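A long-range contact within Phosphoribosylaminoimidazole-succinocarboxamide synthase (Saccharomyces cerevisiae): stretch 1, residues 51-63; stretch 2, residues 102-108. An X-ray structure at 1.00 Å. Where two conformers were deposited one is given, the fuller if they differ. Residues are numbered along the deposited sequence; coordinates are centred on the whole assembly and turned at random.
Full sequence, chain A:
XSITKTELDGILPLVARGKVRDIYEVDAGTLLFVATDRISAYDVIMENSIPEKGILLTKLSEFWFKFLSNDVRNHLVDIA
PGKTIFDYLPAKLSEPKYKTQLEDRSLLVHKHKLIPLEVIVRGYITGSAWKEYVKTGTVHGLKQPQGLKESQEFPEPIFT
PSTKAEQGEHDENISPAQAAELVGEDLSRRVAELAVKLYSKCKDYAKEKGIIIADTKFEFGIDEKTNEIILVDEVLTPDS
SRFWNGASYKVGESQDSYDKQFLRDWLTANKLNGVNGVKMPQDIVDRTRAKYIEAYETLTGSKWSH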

ATOM      1  N   PRO A  51      -4.785 -16.321   1.292  1.00  7.53           N
ATOM      2  CA  PRO A  51      -3.679 -16.917   2.005  1.00  7.70           C
ATOM      3  C   PRO A  51      -2.371 -16.326   1.600  1.00  6.74           C
ATOM      4  O   PRO A  51      -2.057 -16.204   0.421  1.00  6.85           O
ATOM      5  CB  PRO A  51      -3.758 -18.393   1.643  1.00  8.66           C
ATOM      6  CG  PRO A  51      -5.207 -18.584   1.394  1.00  9.81           C
ATOM      7  CD  PRO A  51      -5.689 -17.328   0.746  1.00  8.56           C
ATOM      8  N   GLU A  52      -1.602 -15.973   2.596  1.00  6.44           N
ATOM      9  CA  GLU A  52      -0.268 -15.423   2.436  1.00  6.46           C
ATOM     10  C   GLU A  52      -0.198 -14.079   1.794  1.00  5.68           C
ATOM     11  O   GLU A  52       0.862 -13.576   1.572  1.00  5.74           O
ATOM     12  CB  GLU A  52       0.686 -16.398   1.772  0.83  6.57           C
ATOM     13  CG  GLU A  52       0.883 -17.656   2.587  0.83  8.24           C
ATOM     14  CD  GLU A  52      -0.228 -18.656   2.406  0.83  9.20           C
ATOM     15  OE1 GLU A  52      -0.533 -18.959   1.240  0.83 10.65           O
ATOM     16  OE2 GLU A  52      -0.772 -19.176   3.397  0.83 11.01           O
ATOM     17  N   LYS A  53      -1.327 -13.442   1.560  1.00  5.60           N
ATOM     18  CA  LYS A  53      -1.290 -12.086   1.055  1.00  5.76           C
ATOM     19  C   LYS A  53      -0.446 -11.216   1.928  1.00  5.41           C
ATOM     20  O   LYS A  53       0.280 -10.383   1.434  1.00  5.67           O
ATOM     21  CB  LYS A  53      -2.697 -11.577   0.981  1.00  6.02           C
ATOM     22  CG  LYS A  53      -2.807 -10.135   0.584  1.00  6.53           C
ATOM     23  CD  LYS A  53      -4.244  -9.753   0.414  1.00  6.77           C
ATOM     24  CE  LYS A  53      -4.418  -8.277   0.273  1.00  7.23           C
ATOM     25  NZ  LYS A  53      -4.445  -7.596   1.587  1.00  6.69           N
ATOM     26  N   GLY A  54      -0.568 -11.367   3.239  1.00  5.33           N
ATOM     27  CA  GLY A  54       0.195 -10.526   4.107  1.00  5.58           C
ATOM     28  C   GLY A  54       1.656 -10.752   4.019  1.00  5.32           C
ATOM     29  O   GLY A  54       2.446  -9.839   4.208  1.00  5.47           O
ATOM     30  N   ILE A  55       2.057 -11.971   3.736  1.00  5.25           N
ATOM     31  CA  ILE A  55       3.452 -12.233   3.480  1.00  5.33           C
ATOM     32  C   ILE A  55       3.873 -11.463   2.246  1.00  5.29           C
ATOM     33  O   ILE A  55       4.892 -10.833   2.212  1.00  5.67           O
ATOM     34  CB  ILE A  55       3.684 -13.717   3.318  1.00  5.80           C
ATOM     35  CG1 ILE A  55       3.415 -14.417   4.653  1.00  6.06           C
ATOM     36  CG2 ILE A  55       5.086 -13.950   2.841  1.00  6.52           C
ATOM     37  CD1 ILE A  55       3.484 -15.898   4.567  1.00  7.70           C
ATOM     38  N   LEU A  56       3.056 -11.498   1.213  1.00  5.51           N
ATOM     39  CA  LEU A  56       3.380 -10.766   0.000  1.00  5.77           C
ATOM     40  C   LEU A  56       3.478  -9.310   0.262  1.00  5.65           C
ATOM     41  O   LEU A  56       4.411  -8.653  -0.200  1.00  5.93           O
ATOM     42  CB  LEU A  56       2.361 -11.086  -1.047  1.00  5.95           C
ATOM     43  CG  LEU A  56       2.662 -10.538  -2.417  1.00  6.36           C
ATOM     44  CD1 LEU A  56       2.058 -11.440  -3.426  1.00  7.28           C
ATOM     45  CD2 LEU A  56       2.146  -9.153  -2.621  1.00  6.50           C
ATOM     46  N   LEU A  57       2.556  -8.753   1.007  1.00  5.51           N
ATOM     47  CA  LEU A  57       2.620  -7.327   1.259  1.00  5.49           C
ATOM     48  C   LEU A  57       3.865  -6.988   2.002  1.00  5.31           C
ATOM     49  O   LEU A  57       4.453  -5.951   1.765  1.00  5.77           O
ATOM     50  CB  LEU A  57       1.437  -6.880   2.055  1.00  5.50           C
ATOM     51  CG  LEU A  57       0.082  -7.164   1.465  1.00  5.99           C
ATOM     52  CD1 LEU A  57      -0.961  -6.692   2.415  1.00  7.45           C
ATOM     53  CD2 LEU A  57      -0.077  -6.579   0.110  1.00  7.28           C
ATOM     54  N   THR A  58       4.246  -7.838   2.920  1.00  5.22           N
ATOM     55  CA  THR A  58       5.411  -7.619   3.705  1.00  5.54           C
ATOM     56  C   THR A  58       6.627  -7.690   2.852  1.00  5.42           C
ATOM     57  O   THR A  58       7.449  -6.800   2.839  1.00  6.05           O
ATOM     58  CB  THR A  58       5.469  -8.637   4.827  1.00  5.47           C
ATOM     59  OG1 THR A  58       4.342  -8.480   5.669  1.00  6.08           O
ATOM     60  CG2 THR A  58       6.681  -8.463   5.664  1.00  6.65           C
ATOM     61  N   LYS A  59       6.775  -8.789   2.140  1.00  5.64           N
ATOM     62  CA  LYS A  59       7.956  -8.987   1.351  0.50  5.99           C
ATOM     63  C   LYS A  59       8.092  -7.951   0.268  1.00  5.73           C
ATOM     64  O   LYS A  59       9.160  -7.478  -0.012  1.00  6.20           O
ATOM     65  CB  LYS A  59       7.893 -10.374   0.738  0.47  6.15           C
ATOM     66  CG  LYS A  59       7.889 -11.501   1.753  0.47  7.27           C
ATOM     67  CD  LYS A  59       9.096 -11.563   2.688  0.47  9.98           C
ATOM     68  CE  LYS A  59       8.842 -12.628   3.769  0.47 11.19           C
ATOM     69  NZ  LYS A  59      10.078 -12.995   4.519  0.47 10.62           N
ATOM     70  N   LEU A  60       6.998  -7.598  -0.346  1.00  5.54           N
ATOM     71  CA  LEU A  60       7.054  -6.615  -1.398  1.00  5.65           C
ATOM     72  C   LEU A  60       7.409  -5.264  -0.815  1.00  5.57           C
ATOM     73  O   LEU A  60       8.192  -4.543  -1.367  1.00  5.87           O
ATOM     74  CB  LEU A  60       5.767  -6.600  -2.160  1.00  5.70           C
ATOM     75  CG  LEU A  60       5.761  -5.753  -3.410  1.00  6.15           C
ATOM     76  CD1 LEU A  60       6.941  -5.990  -4.304  1.00  6.95           C
ATOM     77  CD2 LEU A  60       4.496  -6.025  -4.143  1.00  6.73           C
ATOM     78  N   SER A  61       6.823  -4.951   0.318  1.00  5.61           N
ATOM     79  CA  SER A  61       7.224  -3.734   0.975  1.00  5.72           C
ATOM     80  C   SER A  61       8.688  -3.728   1.233  1.00  5.82           C
ATOM     81  O   SER A  61       9.345  -2.736   1.012  1.00  6.07           O
ATOM     82  CB  SER A  61       6.514  -3.582   2.293  1.00  5.69           C
ATOM     83  OG  SER A  61       5.151  -3.305   2.135  1.00  6.07           O
ATOM     84  N   GLU A  62       9.202  -4.821   1.760  1.00  6.01           N
ATOM     85  CA  GLU A  62      10.615  -4.882   2.040  1.00  6.45           C
ATOM     86  C   GLU A  62      11.434  -4.662   0.819  1.00  6.41           C
ATOM     87  O   GLU A  62      12.445  -3.987   0.851  1.00  6.75           O
ATOM     88  CB  GLU A  62      10.972  -6.197   2.686  1.00  6.76           C
ATOM     89  CG  GLU A  62      10.420  -6.332   4.086  1.00  7.84           C
ATOM     90  CD  GLU A  62      10.828  -7.598   4.663  1.00  9.78           C
ATOM     91  OE1 GLU A  62      11.897  -7.626   5.305  1.00 13.21           O
ATOM     92  OE2 GLU A  62      10.143  -8.576   4.412  1.00 12.48           O
ATOM     93  N   PHE A  63      10.995  -5.225  -0.294  1.00  6.22           N
ATOM     94  CA  PHE A  63      11.696  -5.025  -1.535  1.00  6.32           C
ATOM     95  C   PHE A  63      11.796  -3.557  -1.854  1.00  5.95           C
ATOM     96  O   PHE A  63      12.839  -3.046  -2.204  1.00  6.66           O
ATOM     97  CB  PHE A  63      10.987  -5.753  -2.651  1.00  6.71           C
ATOM     98  CG  PHE A  63      11.493  -5.377  -3.982  1.00  6.75           C
ATOM     99  CD1 PHE A  63      10.877  -4.384  -4.692  1.00  7.78           C
ATOM    100  CD2 PHE A  63      12.617  -5.967  -4.510  1.00  8.23           C
ATOM    101  CE1 PHE A  63      11.370  -3.978  -5.901  1.00  9.13           C
ATOM    102  CE2 PHE A  63      13.100  -5.570  -5.713  1.00 10.16           C
ATOM    103  CZ  PHE A  63      12.485  -4.554  -6.393  1.00 10.18           C
ATOM    104  N   LEU A 102       3.214 -15.089  12.654  1.00  5.56           N
ATOM    105  CA  LEU A 102       3.978 -13.894  12.500  1.00  5.27           C
ATOM    106  C   LEU A 102       5.009 -13.976  11.431  1.00  5.37           C
ATOM    107  O   LEU A 102       5.367 -12.979  10.843  1.00  5.43           O
ATOM    108  CB  LEU A 102       4.652 -13.578  13.818  1.00  5.41           C
ATOM    109  CG  LEU A 102       3.695 -13.270  14.959  1.00  5.72           C
ATOM    110  CD1 LEU A 102       4.476 -13.118  16.224  1.00  7.05           C
ATOM    111  CD2 LEU A 102       2.886 -12.036  14.656  1.00  6.69           C
ATOM    112  N   GLU A 103       5.579 -15.144  11.222  1.00  5.49           N
ATOM    113  CA  GLU A 103       6.731 -15.215  10.384  1.00  5.84           C
ATOM    114  C   GLU A 103       6.383 -14.808   8.974  1.00  5.56           C
ATOM    115  O   GLU A 103       5.339 -15.128   8.456  1.00  5.95           O
ATOM    116  CB  GLU A 103       7.336 -16.597  10.438  0.57  6.16           C
ATOM    117  CG  GLU A 103       6.449 -17.674   9.867  0.57  6.08           C
ATOM    118  CD  GLU A 103       6.909 -19.054  10.195  0.57  6.96           C
ATOM    119  OE1 GLU A 103       8.012 -19.222  10.730  0.57 10.20           O
ATOM    120  OE2 GLU A 103       6.145 -19.991   9.934  0.57  7.33           O
ATOM    121  N   ASP A 104       7.308 -14.083   8.375  1.00  5.85           N
ATOM    122  CA  ASP A 104       7.262 -13.637   7.000  1.00  5.81           C
ATOM    123  C   ASP A 104       6.240 -12.601   6.706  1.00  5.77           C
ATOM    124  O   ASP A 104       6.216 -12.104   5.594  1.00  7.05           O
ATOM    125  CB  ASP A 104       7.117 -14.808   6.044  1.00  6.75           C
ATOM    126  CG  ASP A 104       8.259 -15.729   6.143  1.00  8.93           C
ATOM    127  OD1 ASP A 104       8.028 -16.930   6.287  1.00 12.42           O
ATOM    128  OD2 ASP A 104       9.390 -15.229   6.077  1.00 11.68           O
ATOM    129  N   ARG A 105       5.438 -12.228   7.677  1.00  5.15           N
ATOM    130  CA  ARG A 105       4.402 -11.252   7.448  1.00  5.18           C
ATOM    131  C   ARG A 105       4.494 -10.137   8.454  1.00  5.40           C
ATOM    132  O   ARG A 105       3.581  -9.361   8.585  1.00  5.69           O
ATOM    133  CB  ARG A 105       3.041 -11.880   7.530  1.00  5.18           C
ATOM    134  CG  ARG A 105       2.778 -12.533   8.842  1.00  5.72           C
ATOM    135  CD  ARG A 105       1.414 -13.070   8.963  1.00  6.14           C
ATOM    136  NE  ARG A 105       1.149 -14.164   8.059  1.00  6.20           N
ATOM    137  CZ  ARG A 105       0.321 -14.138   7.033  1.00  5.62           C
ATOM    138  NH1 ARG A 105      -0.303 -13.058   6.692  1.00  5.93           N
ATOM    139  NH2 ARG A 105       0.099 -15.230   6.342  1.00  6.41           N
ATOM    140  N   SER A 106       5.612 -10.038   9.151  1.00  5.48           N
ATOM    141  CA  SER A 106       5.746  -9.096  10.218  1.00  5.78           C
ATOM    142  C   SER A 106       6.945  -8.256  10.007  1.00  6.19           C
ATOM    143  O   SER A 106       8.022  -8.737   9.697  1.00  7.51           O
ATOM    144  CB  SER A 106       5.884  -9.816  11.538  1.00  6.41           C
ATOM    145  OG  SER A 106       4.740 -10.558  11.819  1.00  6.94           O
ATOM    146  N   LEU A 107       6.776  -6.985  10.263  1.00  6.12           N
ATOM    147  CA  LEU A 107       7.878  -6.064  10.270  1.00  6.29           C
ATOM    148  C   LEU A 107       7.980  -5.474  11.630  1.00  5.91           C
ATOM    149  O   LEU A 107       7.003  -5.136  12.248  1.00  7.06           O
ATOM    150  CB  LEU A 107       7.680  -4.973   9.245  1.00  6.93           C
ATOM    151  CG  LEU A 107       7.638  -5.520   7.836  1.00  9.12           C
ATOM    152  CD1 LEU A 107       7.254  -4.440   6.902  1.00 10.97           C
ATOM    153  CD2 LEU A 107       8.945  -6.100   7.427  1.00  9.63           C
ATOM    154  N   LEU A 108       9.195  -5.327  12.073  1.00  6.56           N
ATOM    155  CA  LEU A 108       9.497  -4.603  13.273  1.00  6.26           C
ATOM    156  C   LEU A 108       9.774  -3.201  12.823  1.00  6.13           C
ATOM    157  O   LEU A 108      10.679  -2.990  12.035  1.00  6.57           O
ATOM    158  CB  LEU A 108      10.708  -5.219  13.925  1.00  7.12           C
ATOM    159  CG  LEU A 108      11.037  -4.695  15.271  1.00  8.70           C
ATOM    160  CD1 LEU A 108       9.995  -5.107  16.256  1.00 10.48           C
ATOM    161  CD2 LEU A 108      12.385  -5.202  15.670  1.00 10.06           C
TER

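Helix 53-63 packs against a type II turn, Leu102 to Arg105, and the strand that follows it; the two axes approach to 8.8 Å at 41°, and 464 Å² is buried in total. The backbones come nearest at Ile55 and Arg105, whose CA atoms lie 4.2 Å apart.

That proximity permits a backbone contact of the CA-H...O type: Ile55 CA is 3.5 Å from Asp104 O, with an angle of 147° at the hydrogen. Gly54 contributes by lacking a side chain. Its CA sits 3.7 Å from Arg105 NH1, and an ideally placed CB would fall 2.6 Å from that same nitrogen, a clash.

Charge pairing is confined to one salt bridge. Lys59 leaves the helix sideways, but its extended end brings NZ to 2.8 Å from Asp104 OD2, with NZ as hydrogen-bond donor.

The remaining contacts are mainly van der Waals. Ile55 CG1 lies over one face of the Arg105 guanidinium, 3.8 Å from Arg105 NH2. The CA-to-CB bond of Thr58 points toward the second stretch, and Thr58 CG2 lies 3.7 Å from Leu107 CD2, while its hydroxyl is turned back to the helix, Thr58 OG1 donating to Gly54 O at 2.8 Å. Glu62 adds aliphatic surface, with CG 3.7 Å from Leu107 CD2.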